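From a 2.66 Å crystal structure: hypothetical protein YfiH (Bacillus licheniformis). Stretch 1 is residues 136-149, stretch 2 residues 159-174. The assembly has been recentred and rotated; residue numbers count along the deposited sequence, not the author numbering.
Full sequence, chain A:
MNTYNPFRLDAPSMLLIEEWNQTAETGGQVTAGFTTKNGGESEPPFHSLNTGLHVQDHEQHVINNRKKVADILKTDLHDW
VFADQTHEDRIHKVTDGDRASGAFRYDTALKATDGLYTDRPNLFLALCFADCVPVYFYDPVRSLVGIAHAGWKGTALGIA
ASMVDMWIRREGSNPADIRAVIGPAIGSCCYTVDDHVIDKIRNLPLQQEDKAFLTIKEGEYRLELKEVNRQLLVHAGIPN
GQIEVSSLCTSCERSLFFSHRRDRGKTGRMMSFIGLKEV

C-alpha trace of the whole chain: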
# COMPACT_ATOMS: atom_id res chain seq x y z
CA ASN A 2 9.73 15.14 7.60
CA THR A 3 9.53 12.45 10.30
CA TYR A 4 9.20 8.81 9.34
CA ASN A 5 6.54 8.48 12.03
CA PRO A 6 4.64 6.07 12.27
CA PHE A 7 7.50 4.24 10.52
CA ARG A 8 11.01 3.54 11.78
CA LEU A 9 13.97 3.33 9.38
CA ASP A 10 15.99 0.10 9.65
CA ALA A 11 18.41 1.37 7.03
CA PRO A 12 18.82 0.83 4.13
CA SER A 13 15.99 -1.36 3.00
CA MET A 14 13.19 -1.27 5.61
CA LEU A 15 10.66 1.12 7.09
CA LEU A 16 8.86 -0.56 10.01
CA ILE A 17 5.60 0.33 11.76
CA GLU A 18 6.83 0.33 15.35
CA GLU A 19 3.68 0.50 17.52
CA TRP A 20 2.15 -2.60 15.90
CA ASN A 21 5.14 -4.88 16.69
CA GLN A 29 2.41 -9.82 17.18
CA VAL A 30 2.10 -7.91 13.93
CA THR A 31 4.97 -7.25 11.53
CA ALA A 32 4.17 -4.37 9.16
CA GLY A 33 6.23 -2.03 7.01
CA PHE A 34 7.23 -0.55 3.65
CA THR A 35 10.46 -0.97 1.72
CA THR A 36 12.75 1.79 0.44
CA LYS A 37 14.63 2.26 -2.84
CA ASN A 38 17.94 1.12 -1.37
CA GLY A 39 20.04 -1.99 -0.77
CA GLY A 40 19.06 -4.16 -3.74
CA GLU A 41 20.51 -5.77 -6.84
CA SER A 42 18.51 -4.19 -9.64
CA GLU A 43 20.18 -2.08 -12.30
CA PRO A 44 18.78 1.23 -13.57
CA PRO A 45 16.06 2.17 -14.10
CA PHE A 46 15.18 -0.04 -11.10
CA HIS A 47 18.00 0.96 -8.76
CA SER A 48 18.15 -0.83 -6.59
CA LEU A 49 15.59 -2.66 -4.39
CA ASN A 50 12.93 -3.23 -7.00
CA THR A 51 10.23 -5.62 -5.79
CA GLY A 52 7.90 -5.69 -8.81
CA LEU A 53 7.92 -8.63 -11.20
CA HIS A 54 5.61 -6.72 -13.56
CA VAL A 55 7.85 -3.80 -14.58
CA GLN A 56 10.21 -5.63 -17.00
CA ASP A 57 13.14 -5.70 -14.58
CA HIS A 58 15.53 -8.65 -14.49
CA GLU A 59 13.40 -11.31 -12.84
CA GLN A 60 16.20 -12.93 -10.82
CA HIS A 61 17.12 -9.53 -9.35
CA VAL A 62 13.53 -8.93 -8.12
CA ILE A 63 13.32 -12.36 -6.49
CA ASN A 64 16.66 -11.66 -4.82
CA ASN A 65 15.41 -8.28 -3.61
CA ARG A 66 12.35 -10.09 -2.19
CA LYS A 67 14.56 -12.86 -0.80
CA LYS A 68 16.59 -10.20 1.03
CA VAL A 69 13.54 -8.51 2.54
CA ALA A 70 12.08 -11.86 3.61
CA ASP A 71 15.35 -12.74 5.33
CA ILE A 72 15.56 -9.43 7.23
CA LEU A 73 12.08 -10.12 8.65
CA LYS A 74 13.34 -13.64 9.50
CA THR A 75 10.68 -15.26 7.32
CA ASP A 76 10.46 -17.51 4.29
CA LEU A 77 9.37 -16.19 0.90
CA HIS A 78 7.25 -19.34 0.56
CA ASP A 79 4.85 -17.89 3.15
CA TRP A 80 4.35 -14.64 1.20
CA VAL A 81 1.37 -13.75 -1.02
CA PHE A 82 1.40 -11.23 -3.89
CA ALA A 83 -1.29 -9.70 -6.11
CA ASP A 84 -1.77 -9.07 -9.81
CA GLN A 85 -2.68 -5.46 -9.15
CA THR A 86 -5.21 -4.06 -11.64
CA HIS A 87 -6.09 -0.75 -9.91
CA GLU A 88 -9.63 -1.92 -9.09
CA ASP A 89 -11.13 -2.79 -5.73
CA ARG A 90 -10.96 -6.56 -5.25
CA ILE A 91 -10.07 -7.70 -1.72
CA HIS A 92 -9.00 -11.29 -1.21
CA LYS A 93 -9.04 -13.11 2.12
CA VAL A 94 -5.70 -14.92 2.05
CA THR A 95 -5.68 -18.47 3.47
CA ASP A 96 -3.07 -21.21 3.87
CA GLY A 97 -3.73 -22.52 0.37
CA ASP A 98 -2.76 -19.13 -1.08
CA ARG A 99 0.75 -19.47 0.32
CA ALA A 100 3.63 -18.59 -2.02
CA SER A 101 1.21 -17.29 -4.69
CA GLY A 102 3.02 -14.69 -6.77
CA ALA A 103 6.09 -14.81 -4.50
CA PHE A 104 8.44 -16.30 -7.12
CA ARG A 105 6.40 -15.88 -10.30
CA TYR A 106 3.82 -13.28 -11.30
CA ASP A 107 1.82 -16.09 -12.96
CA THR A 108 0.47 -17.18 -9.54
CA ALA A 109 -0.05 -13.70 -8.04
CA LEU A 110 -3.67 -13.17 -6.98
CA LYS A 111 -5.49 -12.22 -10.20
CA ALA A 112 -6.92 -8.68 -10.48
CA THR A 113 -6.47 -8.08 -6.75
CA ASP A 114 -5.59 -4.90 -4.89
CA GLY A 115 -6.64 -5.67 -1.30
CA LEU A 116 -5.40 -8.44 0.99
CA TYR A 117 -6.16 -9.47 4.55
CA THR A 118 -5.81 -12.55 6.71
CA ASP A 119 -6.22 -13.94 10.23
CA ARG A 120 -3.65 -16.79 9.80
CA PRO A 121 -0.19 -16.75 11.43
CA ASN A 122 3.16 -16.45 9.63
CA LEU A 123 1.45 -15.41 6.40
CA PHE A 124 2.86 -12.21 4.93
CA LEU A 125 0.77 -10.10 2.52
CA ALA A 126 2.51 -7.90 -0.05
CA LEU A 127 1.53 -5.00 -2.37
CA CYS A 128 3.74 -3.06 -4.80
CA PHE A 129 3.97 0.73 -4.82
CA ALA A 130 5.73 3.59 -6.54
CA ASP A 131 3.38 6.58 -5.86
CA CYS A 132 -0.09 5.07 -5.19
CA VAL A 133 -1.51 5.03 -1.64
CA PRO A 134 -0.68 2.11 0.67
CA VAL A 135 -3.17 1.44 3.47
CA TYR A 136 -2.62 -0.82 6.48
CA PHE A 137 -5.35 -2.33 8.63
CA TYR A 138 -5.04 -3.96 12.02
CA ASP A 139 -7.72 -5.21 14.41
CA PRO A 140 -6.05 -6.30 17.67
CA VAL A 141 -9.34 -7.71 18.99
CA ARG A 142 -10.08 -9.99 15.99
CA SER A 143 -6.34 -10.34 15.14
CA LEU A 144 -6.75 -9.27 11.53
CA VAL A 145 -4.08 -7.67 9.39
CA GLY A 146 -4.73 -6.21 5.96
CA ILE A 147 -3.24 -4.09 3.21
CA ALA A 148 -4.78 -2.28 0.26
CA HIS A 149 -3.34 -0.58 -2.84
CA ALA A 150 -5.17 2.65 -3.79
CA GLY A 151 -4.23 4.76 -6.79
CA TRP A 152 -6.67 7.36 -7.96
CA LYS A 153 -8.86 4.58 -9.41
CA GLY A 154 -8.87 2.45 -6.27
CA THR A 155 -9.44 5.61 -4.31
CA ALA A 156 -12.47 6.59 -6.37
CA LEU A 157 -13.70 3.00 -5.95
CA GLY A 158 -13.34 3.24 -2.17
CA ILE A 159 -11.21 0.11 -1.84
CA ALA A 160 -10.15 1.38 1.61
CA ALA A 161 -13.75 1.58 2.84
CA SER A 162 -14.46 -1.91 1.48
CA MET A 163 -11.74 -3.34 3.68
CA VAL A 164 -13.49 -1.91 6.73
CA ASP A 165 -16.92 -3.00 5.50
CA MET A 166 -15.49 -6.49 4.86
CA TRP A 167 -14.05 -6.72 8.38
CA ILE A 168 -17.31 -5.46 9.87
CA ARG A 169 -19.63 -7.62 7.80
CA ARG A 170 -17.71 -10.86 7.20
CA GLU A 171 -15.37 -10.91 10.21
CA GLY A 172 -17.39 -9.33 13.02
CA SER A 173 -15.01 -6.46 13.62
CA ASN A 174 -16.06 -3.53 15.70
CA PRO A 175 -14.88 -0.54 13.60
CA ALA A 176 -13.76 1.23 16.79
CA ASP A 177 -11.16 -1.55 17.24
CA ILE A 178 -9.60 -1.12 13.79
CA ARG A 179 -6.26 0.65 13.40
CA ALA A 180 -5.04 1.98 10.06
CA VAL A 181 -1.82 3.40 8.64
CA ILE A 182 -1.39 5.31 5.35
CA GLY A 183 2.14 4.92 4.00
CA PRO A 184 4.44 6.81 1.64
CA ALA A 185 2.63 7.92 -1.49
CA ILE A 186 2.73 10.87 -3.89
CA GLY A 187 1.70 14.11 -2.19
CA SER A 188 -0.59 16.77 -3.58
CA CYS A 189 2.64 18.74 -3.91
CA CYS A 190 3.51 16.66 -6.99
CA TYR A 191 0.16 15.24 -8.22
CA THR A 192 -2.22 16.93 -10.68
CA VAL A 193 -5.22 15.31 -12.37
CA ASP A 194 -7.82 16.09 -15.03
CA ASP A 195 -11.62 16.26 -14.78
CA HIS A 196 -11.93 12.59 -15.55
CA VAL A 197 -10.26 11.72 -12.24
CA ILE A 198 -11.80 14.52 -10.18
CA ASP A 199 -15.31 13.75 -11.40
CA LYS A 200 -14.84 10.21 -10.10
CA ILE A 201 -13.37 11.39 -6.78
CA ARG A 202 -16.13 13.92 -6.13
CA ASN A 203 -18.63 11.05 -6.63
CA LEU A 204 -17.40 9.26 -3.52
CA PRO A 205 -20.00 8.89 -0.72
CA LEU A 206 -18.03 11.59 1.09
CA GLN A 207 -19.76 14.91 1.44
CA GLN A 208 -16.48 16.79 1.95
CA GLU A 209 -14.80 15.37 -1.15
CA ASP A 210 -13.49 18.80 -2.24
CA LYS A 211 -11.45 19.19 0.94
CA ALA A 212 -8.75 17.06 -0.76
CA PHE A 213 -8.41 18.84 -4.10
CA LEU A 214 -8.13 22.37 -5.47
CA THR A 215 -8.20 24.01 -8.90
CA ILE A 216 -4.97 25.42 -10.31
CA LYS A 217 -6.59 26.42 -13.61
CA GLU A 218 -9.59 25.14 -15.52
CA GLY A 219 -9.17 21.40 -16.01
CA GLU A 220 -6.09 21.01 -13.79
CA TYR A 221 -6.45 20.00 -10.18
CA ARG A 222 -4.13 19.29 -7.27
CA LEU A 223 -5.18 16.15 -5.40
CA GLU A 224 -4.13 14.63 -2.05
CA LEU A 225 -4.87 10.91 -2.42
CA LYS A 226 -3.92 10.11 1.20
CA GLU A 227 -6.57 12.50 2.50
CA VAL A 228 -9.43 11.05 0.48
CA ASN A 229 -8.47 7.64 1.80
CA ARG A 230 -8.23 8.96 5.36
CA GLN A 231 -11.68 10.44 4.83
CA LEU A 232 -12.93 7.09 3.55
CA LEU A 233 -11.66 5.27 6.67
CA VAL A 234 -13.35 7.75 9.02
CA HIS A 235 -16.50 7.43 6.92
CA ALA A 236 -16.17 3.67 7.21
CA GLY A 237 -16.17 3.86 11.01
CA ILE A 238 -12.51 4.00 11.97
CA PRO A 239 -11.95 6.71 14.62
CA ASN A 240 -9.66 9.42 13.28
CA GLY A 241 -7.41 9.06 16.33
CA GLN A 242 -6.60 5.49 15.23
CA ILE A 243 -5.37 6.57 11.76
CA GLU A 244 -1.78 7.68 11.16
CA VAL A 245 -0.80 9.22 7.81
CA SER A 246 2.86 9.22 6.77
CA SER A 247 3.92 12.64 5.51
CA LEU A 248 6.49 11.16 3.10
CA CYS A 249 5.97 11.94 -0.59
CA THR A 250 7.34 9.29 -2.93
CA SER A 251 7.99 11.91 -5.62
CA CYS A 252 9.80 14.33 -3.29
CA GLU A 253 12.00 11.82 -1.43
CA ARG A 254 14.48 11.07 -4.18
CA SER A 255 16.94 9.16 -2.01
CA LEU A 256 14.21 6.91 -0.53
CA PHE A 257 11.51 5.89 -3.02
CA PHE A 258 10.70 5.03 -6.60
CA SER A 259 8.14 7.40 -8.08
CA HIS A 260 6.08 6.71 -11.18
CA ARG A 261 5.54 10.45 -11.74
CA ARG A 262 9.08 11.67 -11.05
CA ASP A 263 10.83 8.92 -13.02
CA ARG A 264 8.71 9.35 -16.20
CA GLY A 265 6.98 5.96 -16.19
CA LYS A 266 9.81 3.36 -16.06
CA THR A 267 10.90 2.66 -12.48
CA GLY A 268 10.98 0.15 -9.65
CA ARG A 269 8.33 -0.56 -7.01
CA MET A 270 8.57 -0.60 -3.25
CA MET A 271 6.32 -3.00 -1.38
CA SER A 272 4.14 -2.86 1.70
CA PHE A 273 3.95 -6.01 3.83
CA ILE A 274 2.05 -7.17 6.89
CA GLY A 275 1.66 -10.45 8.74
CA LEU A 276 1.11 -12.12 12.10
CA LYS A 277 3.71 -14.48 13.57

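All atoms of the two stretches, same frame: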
# COMPACT_ATOMS: atom_id res chain seq x y z
N TYR A 136 -2.78 0.31 5.58
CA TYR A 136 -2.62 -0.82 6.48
C TYR A 136 -3.83 -0.90 7.40
O TYR A 136 -4.43 0.11 7.75
CB TYR A 136 -1.34 -0.71 7.30
CG TYR A 136 -0.06 -0.60 6.51
CD1 TYR A 136 0.28 0.57 5.85
CD2 TYR A 136 0.84 -1.67 6.43
CE1 TYR A 136 1.48 0.69 5.13
CE2 TYR A 136 2.03 -1.56 5.72
CZ TYR A 136 2.34 -0.37 5.07
OH TYR A 136 3.51 -0.22 4.36
N PHE A 137 -4.17 -2.12 7.80
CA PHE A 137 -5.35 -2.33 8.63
C PHE A 137 -4.99 -3.34 9.69
O PHE A 137 -4.46 -4.41 9.38
CB PHE A 137 -6.53 -2.87 7.81
CG PHE A 137 -6.96 -1.98 6.69
CD1 PHE A 137 -6.29 -2.00 5.47
CD2 PHE A 137 -8.07 -1.16 6.84
CE1 PHE A 137 -6.70 -1.20 4.43
CE2 PHE A 137 -8.50 -0.36 5.81
CZ PHE A 137 -7.83 -0.37 4.60
N TYR A 138 -5.32 -3.04 10.94
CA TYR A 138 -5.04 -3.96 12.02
C TYR A 138 -6.16 -3.90 13.04
O TYR A 138 -6.49 -2.82 13.55
CB TYR A 138 -3.69 -3.63 12.67
CG TYR A 138 -3.38 -4.49 13.85
CD1 TYR A 138 -3.75 -5.84 13.89
CD2 TYR A 138 -2.71 -3.96 14.94
CE1 TYR A 138 -3.45 -6.62 14.99
CE2 TYR A 138 -2.41 -4.74 16.04
CZ TYR A 138 -2.78 -6.06 16.05
OH TYR A 138 -2.46 -6.80 17.14
N ASP A 139 -6.76 -5.06 13.33
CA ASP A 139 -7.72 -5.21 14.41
C ASP A 139 -7.11 -6.07 15.51
O ASP A 139 -7.04 -7.30 15.38
CB ASP A 139 -9.02 -5.84 13.90
CG ASP A 139 -10.11 -5.92 14.97
OD1 ASP A 139 -9.80 -5.83 16.17
OD2 ASP A 139 -11.28 -6.09 14.59
N PRO A 140 -6.68 -5.48 16.63
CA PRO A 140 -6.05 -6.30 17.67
C PRO A 140 -7.03 -7.18 18.41
O PRO A 140 -6.60 -8.14 19.05
CB PRO A 140 -5.41 -5.27 18.60
CG PRO A 140 -6.13 -3.99 18.33
CD PRO A 140 -6.78 -4.06 16.99
N VAL A 141 -8.33 -6.87 18.35
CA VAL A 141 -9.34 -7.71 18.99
C VAL A 141 -9.55 -8.99 18.18
O VAL A 141 -9.51 -10.10 18.73
CB VAL A 141 -10.65 -6.93 19.17
CG1 VAL A 141 -11.68 -7.81 19.81
CG2 VAL A 141 -10.41 -5.72 20.01
N ARG A 142 -9.84 -8.85 16.88
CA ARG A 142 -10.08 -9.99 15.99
C ARG A 142 -8.79 -10.60 15.45
O ARG A 142 -8.83 -11.69 14.86
CB ARG A 142 -10.97 -9.59 14.80
CG ARG A 142 -12.39 -9.11 15.15
CD ARG A 142 -13.32 -10.25 15.50
NE ARG A 142 -13.17 -10.64 16.90
CZ ARG A 142 -12.85 -11.87 17.29
NH1 ARG A 142 -12.66 -12.81 16.37
NH2 ARG A 142 -12.71 -12.17 18.58
N SER A 143 -7.65 -9.92 15.64
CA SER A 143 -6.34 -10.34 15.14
C SER A 143 -6.35 -10.48 13.62
O SER A 143 -6.03 -11.54 13.06
CB SER A 143 -5.86 -11.62 15.81
OG SER A 143 -5.36 -11.28 17.08
N LEU A 144 -6.72 -9.38 12.97
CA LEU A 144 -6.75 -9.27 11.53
C LEU A 144 -5.72 -8.25 11.09
O LEU A 144 -5.59 -7.17 11.68
CB LEU A 144 -8.13 -8.83 11.03
CG LEU A 144 -9.27 -9.83 11.10
CD1 LEU A 144 -10.60 -9.11 10.84
CD2 LEU A 144 -9.06 -10.98 10.13
N VAL A 145 -5.00 -8.59 10.03
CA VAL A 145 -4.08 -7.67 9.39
C VAL A 145 -4.50 -7.58 7.92
O VAL A 145 -4.96 -8.56 7.33
CB VAL A 145 -2.60 -8.11 9.55
CG1 VAL A 145 -2.18 -8.03 10.99
CG2 VAL A 145 -2.39 -9.53 9.03
N GLY A 146 -4.36 -6.39 7.35
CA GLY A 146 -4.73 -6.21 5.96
C GLY A 146 -3.92 -5.10 5.31
O GLY A 146 -3.36 -4.23 5.99
N ILE A 147 -3.86 -5.15 3.98
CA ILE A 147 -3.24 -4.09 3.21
C ILE A 147 -4.03 -3.89 1.92
O ILE A 147 -4.54 -4.84 1.33
CB ILE A 147 -1.75 -4.35 2.87
CG1 ILE A 147 -1.57 -5.70 2.17
CG2 ILE A 147 -0.85 -4.23 4.14
CD1 ILE A 147 -0.15 -5.95 1.72
N ALA A 148 -4.10 -2.63 1.48
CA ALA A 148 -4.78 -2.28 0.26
C ALA A 148 -3.95 -1.27 -0.55
O ALA A 148 -3.31 -0.37 0.00
CB ALA A 148 -6.17 -1.73 0.56
N HIS A 149 -4.05 -1.41 -1.87
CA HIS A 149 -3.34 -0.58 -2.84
C HIS A 149 -4.34 0.35 -3.53
O HIS A 149 -5.22 -0.11 -4.28
CB HIS A 149 -2.64 -1.48 -3.86
CG HIS A 149 -2.32 -0.81 -5.16
ND1 HIS A 149 -3.10 -0.98 -6.29
CD2 HIS A 149 -1.29 -0.01 -5.53
CE1 HIS A 149 -2.57 -0.29 -7.29
NE2 HIS A 149 -1.47 0.30 -6.86
N ILE A 159 -11.74 1.40 -2.28
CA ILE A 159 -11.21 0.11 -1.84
C ILE A 159 -10.86 0.14 -0.35
O ILE A 159 -10.94 -0.90 0.32
CB ILE A 159 -9.99 -0.28 -2.70
CG1 ILE A 159 -9.57 -1.72 -2.41
CG2 ILE A 159 -8.85 0.65 -2.42
CD1 ILE A 159 -8.31 -2.17 -3.15
N ALA A 160 -10.47 1.30 0.19
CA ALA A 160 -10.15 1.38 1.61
C ALA A 160 -11.40 1.20 2.48
O ALA A 160 -11.34 0.54 3.53
CB ALA A 160 -9.45 2.70 1.93
N ALA A 161 -12.54 1.75 2.05
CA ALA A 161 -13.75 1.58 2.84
C ALA A 161 -14.28 0.16 2.74
O ALA A 161 -14.92 -0.33 3.68
CB ALA A 161 -14.81 2.58 2.42
N SER A 162 -14.02 -0.52 1.61
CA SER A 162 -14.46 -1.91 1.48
C SER A 162 -13.72 -2.82 2.44
O SER A 162 -14.28 -3.79 2.95
CB SER A 162 -14.26 -2.39 0.04
OG SER A 162 -15.21 -1.82 -0.83
N MET A 163 -12.45 -2.53 2.70
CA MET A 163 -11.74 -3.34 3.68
C MET A 163 -12.44 -3.28 5.02
O MET A 163 -12.62 -4.31 5.68
CB MET A 163 -10.29 -2.89 3.81
CG MET A 163 -9.50 -3.84 4.68
SD MET A 163 -9.25 -5.43 3.85
CE MET A 163 -7.94 -4.97 2.68
N VAL A 164 -12.83 -2.08 5.44
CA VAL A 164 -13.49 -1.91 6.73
C VAL A 164 -14.87 -2.54 6.71
O VAL A 164 -15.29 -3.19 7.68
CB VAL A 164 -13.55 -0.42 7.12
CG1 VAL A 164 -14.31 -0.26 8.40
CG2 VAL A 164 -12.16 0.17 7.23
N ASP A 165 -15.61 -2.38 5.60
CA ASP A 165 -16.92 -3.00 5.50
C ASP A 165 -16.81 -4.52 5.50
O ASP A 165 -17.68 -5.22 6.03
CB ASP A 165 -17.66 -2.47 4.26
CG ASP A 165 -19.17 -2.73 4.32
OD1 ASP A 165 -19.83 -2.30 5.31
OD2 ASP A 165 -19.71 -3.39 3.39
N MET A 166 -15.74 -5.05 4.89
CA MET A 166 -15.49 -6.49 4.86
C MET A 166 -15.12 -7.02 6.24
O MET A 166 -15.49 -8.15 6.58
CB MET A 166 -14.40 -6.83 3.85
CG MET A 166 -14.58 -8.15 3.15
SD MET A 166 -13.84 -8.15 1.49
CE MET A 166 -15.27 -7.83 0.45
N TRP A 167 -14.36 -6.26 7.03
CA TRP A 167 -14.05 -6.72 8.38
C TRP A 167 -15.28 -6.64 9.28
O TRP A 167 -15.47 -7.48 10.17
CB TRP A 167 -12.89 -5.92 8.98
CG TRP A 167 -11.56 -6.28 8.38
CD1 TRP A 167 -11.34 -6.96 7.21
CD2 TRP A 167 -10.29 -5.96 8.90
NE1 TRP A 167 -10.00 -7.09 6.99
CE2 TRP A 167 -9.33 -6.49 8.01
CE3 TRP A 167 -9.85 -5.30 10.05
CZ2 TRP A 167 -7.96 -6.36 8.23
CZ3 TRP A 167 -8.50 -5.16 10.26
CH2 TRP A 167 -7.57 -5.70 9.35
N ILE A 168 -16.10 -5.62 9.07
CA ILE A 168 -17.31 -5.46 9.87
C ILE A 168 -18.32 -6.52 9.50
O ILE A 168 -18.92 -7.15 10.38
CB ILE A 168 -17.88 -4.05 9.72
CG1 ILE A 168 -16.98 -3.05 10.44
CG2 ILE A 168 -19.27 -3.98 10.29
CD1 ILE A 168 -17.37 -1.63 10.18
N ARG A 169 -18.52 -6.76 8.20
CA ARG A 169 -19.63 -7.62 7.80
C ARG A 169 -19.27 -9.10 7.72
O ARG A 169 -20.10 -9.94 8.05
CB ARG A 169 -20.22 -7.14 6.46
CG ARG A 169 -20.86 -5.75 6.51
CD ARG A 169 -21.43 -5.30 5.18
NE ARG A 169 -22.90 -5.33 5.20
CZ ARG A 169 -23.68 -4.28 5.47
NH1 ARG A 169 -23.16 -3.08 5.75
NH2 ARG A 169 -24.99 -4.44 5.48
N ARG A 170 -18.07 -9.44 7.27
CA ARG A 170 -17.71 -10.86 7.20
C ARG A 170 -16.98 -11.35 8.44
O ARG A 170 -17.11 -12.53 8.79
CB ARG A 170 -16.79 -11.14 6.00
CG ARG A 170 -17.47 -11.53 4.72
CD ARG A 170 -17.59 -10.33 3.79
NE ARG A 170 -17.38 -10.67 2.39
CZ ARG A 170 -17.79 -9.91 1.37
NH1 ARG A 170 -17.54 -10.30 0.12
NH2 ARG A 170 -18.45 -8.77 1.61
N GLU A 171 -16.25 -10.47 9.13
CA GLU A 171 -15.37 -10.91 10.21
C GLU A 171 -15.85 -10.51 11.60
O GLU A 171 -15.25 -10.97 12.58
CB GLU A 171 -13.95 -10.36 10.01
CG GLU A 171 -13.41 -10.57 8.61
CD GLU A 171 -13.17 -12.05 8.28
OE1 GLU A 171 -13.44 -12.47 7.13
OE2 GLU A 171 -12.71 -12.78 9.17
N GLY A 172 -16.92 -9.73 11.72
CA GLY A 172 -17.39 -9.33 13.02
C GLY A 172 -16.54 -8.30 13.72
O GLY A 172 -16.58 -8.21 14.95
N SER A 173 -15.78 -7.51 12.98
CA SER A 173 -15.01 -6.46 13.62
C SER A 173 -15.94 -5.38 14.16
O SER A 173 -16.99 -5.08 13.59
CB SER A 173 -13.99 -5.82 12.66
OG SER A 173 -12.85 -6.65 12.41
N ASN A 174 -15.55 -4.82 15.29
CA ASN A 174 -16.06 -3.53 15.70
C ASN A 174 -15.18 -2.47 15.06
O ASN A 174 -13.95 -2.51 15.24
CB ASN A 174 -16.03 -3.42 17.22
CG ASN A 174 -16.53 -2.08 17.73
OD1 ASN A 174 -16.73 -1.12 16.98
ND2 ASN A 174 -16.70 -2.01 19.05
O HOH W 1 -13.34 -6.02 16.89

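Residues 136-149 form a β-hairpin, and the helix of residues 159-169 lies across one of its faces. The two strands, 136-139 and 144-149, are joined by backbone hydrogen bonds in antiparallel fashion: Phe-137 N donates to Gly-146 O (2.9 Å) and Gly-146 N to Phe-137 O (2.8 Å), while Asp-139 N donates to Leu-144 O (2.9 Å). The helix runs nearly parallel to the first strand, at 17°, and nearly antiparallel to the second, at 156°, with axes approaching to 10.2 and 8.8 Å respectively. Because side chains alternate along a strand, Phe-137, Asp-139, Leu-144 and Ala-148 point toward the helix, while Tyr-138, Val-145 and Ile-147 point away.

Trp-167 has the largest area covered in this contact. Its indole lies across the hairpin, where Leu-144 CB sits over one face, 3.6 Å from the centroid of the six-membered ring of Trp-167, in a CH-pi contact. The edge of the ring meets backbone, with Trp-167 CH2 3.4 Å from Phe-137 O. Gly-146 makes room for this: a CB there would point toward the helix and come within 3.0 Å of Trp-167 CZ2, a clash.

One helical turn earlier, Met-163 covers a face of the Phe-137 ring. Its CG stands 3.5 Å from the centroid of the Phe-137 ring and almost on the ring normal, so a polarised methylene meets the pi cloud. The flexible thioether chain extends beyond the ring, placing Met-163 CE 4.3 Å from Ala-148 CB on the second strand. Val-164 CG2 packs at the edge of the same phenyl ring, 4.0 Å from Phe-137 CE2. Near the start of the helix, small Ala-148 lies where the backbones draw close, its CA 6.6 Å from Ala-160 CA, and its CB meets Ile-159 CD1 at 4.3 Å.

Polar chemistry gathers at the turn. Asp-139 OD1 accepts from Val-141 N (2.8 Å) and Arg-142 N (3.1 Å), bracing the turn, while Asp-139 OD2 accepts from Ser-173 OG (2.7 Å), the one direct hydrogen bond between the stretches. A water reinforces this link, donating to Asp-139 OD2 (3.1 Å from the water O) and accepting from Asn-174 N (3.0 Å from the water O). A short carboxylate thus serves both stretches. Gly-172, with positive phi, suits the departure from helical geometry, and Ser-173 N still reaches back to Trp-167 O (2.8 Å). At the exposed margin, the aliphatic part of Arg-142 lies against this segment, its CD 3.6 Å from Glu-171 O.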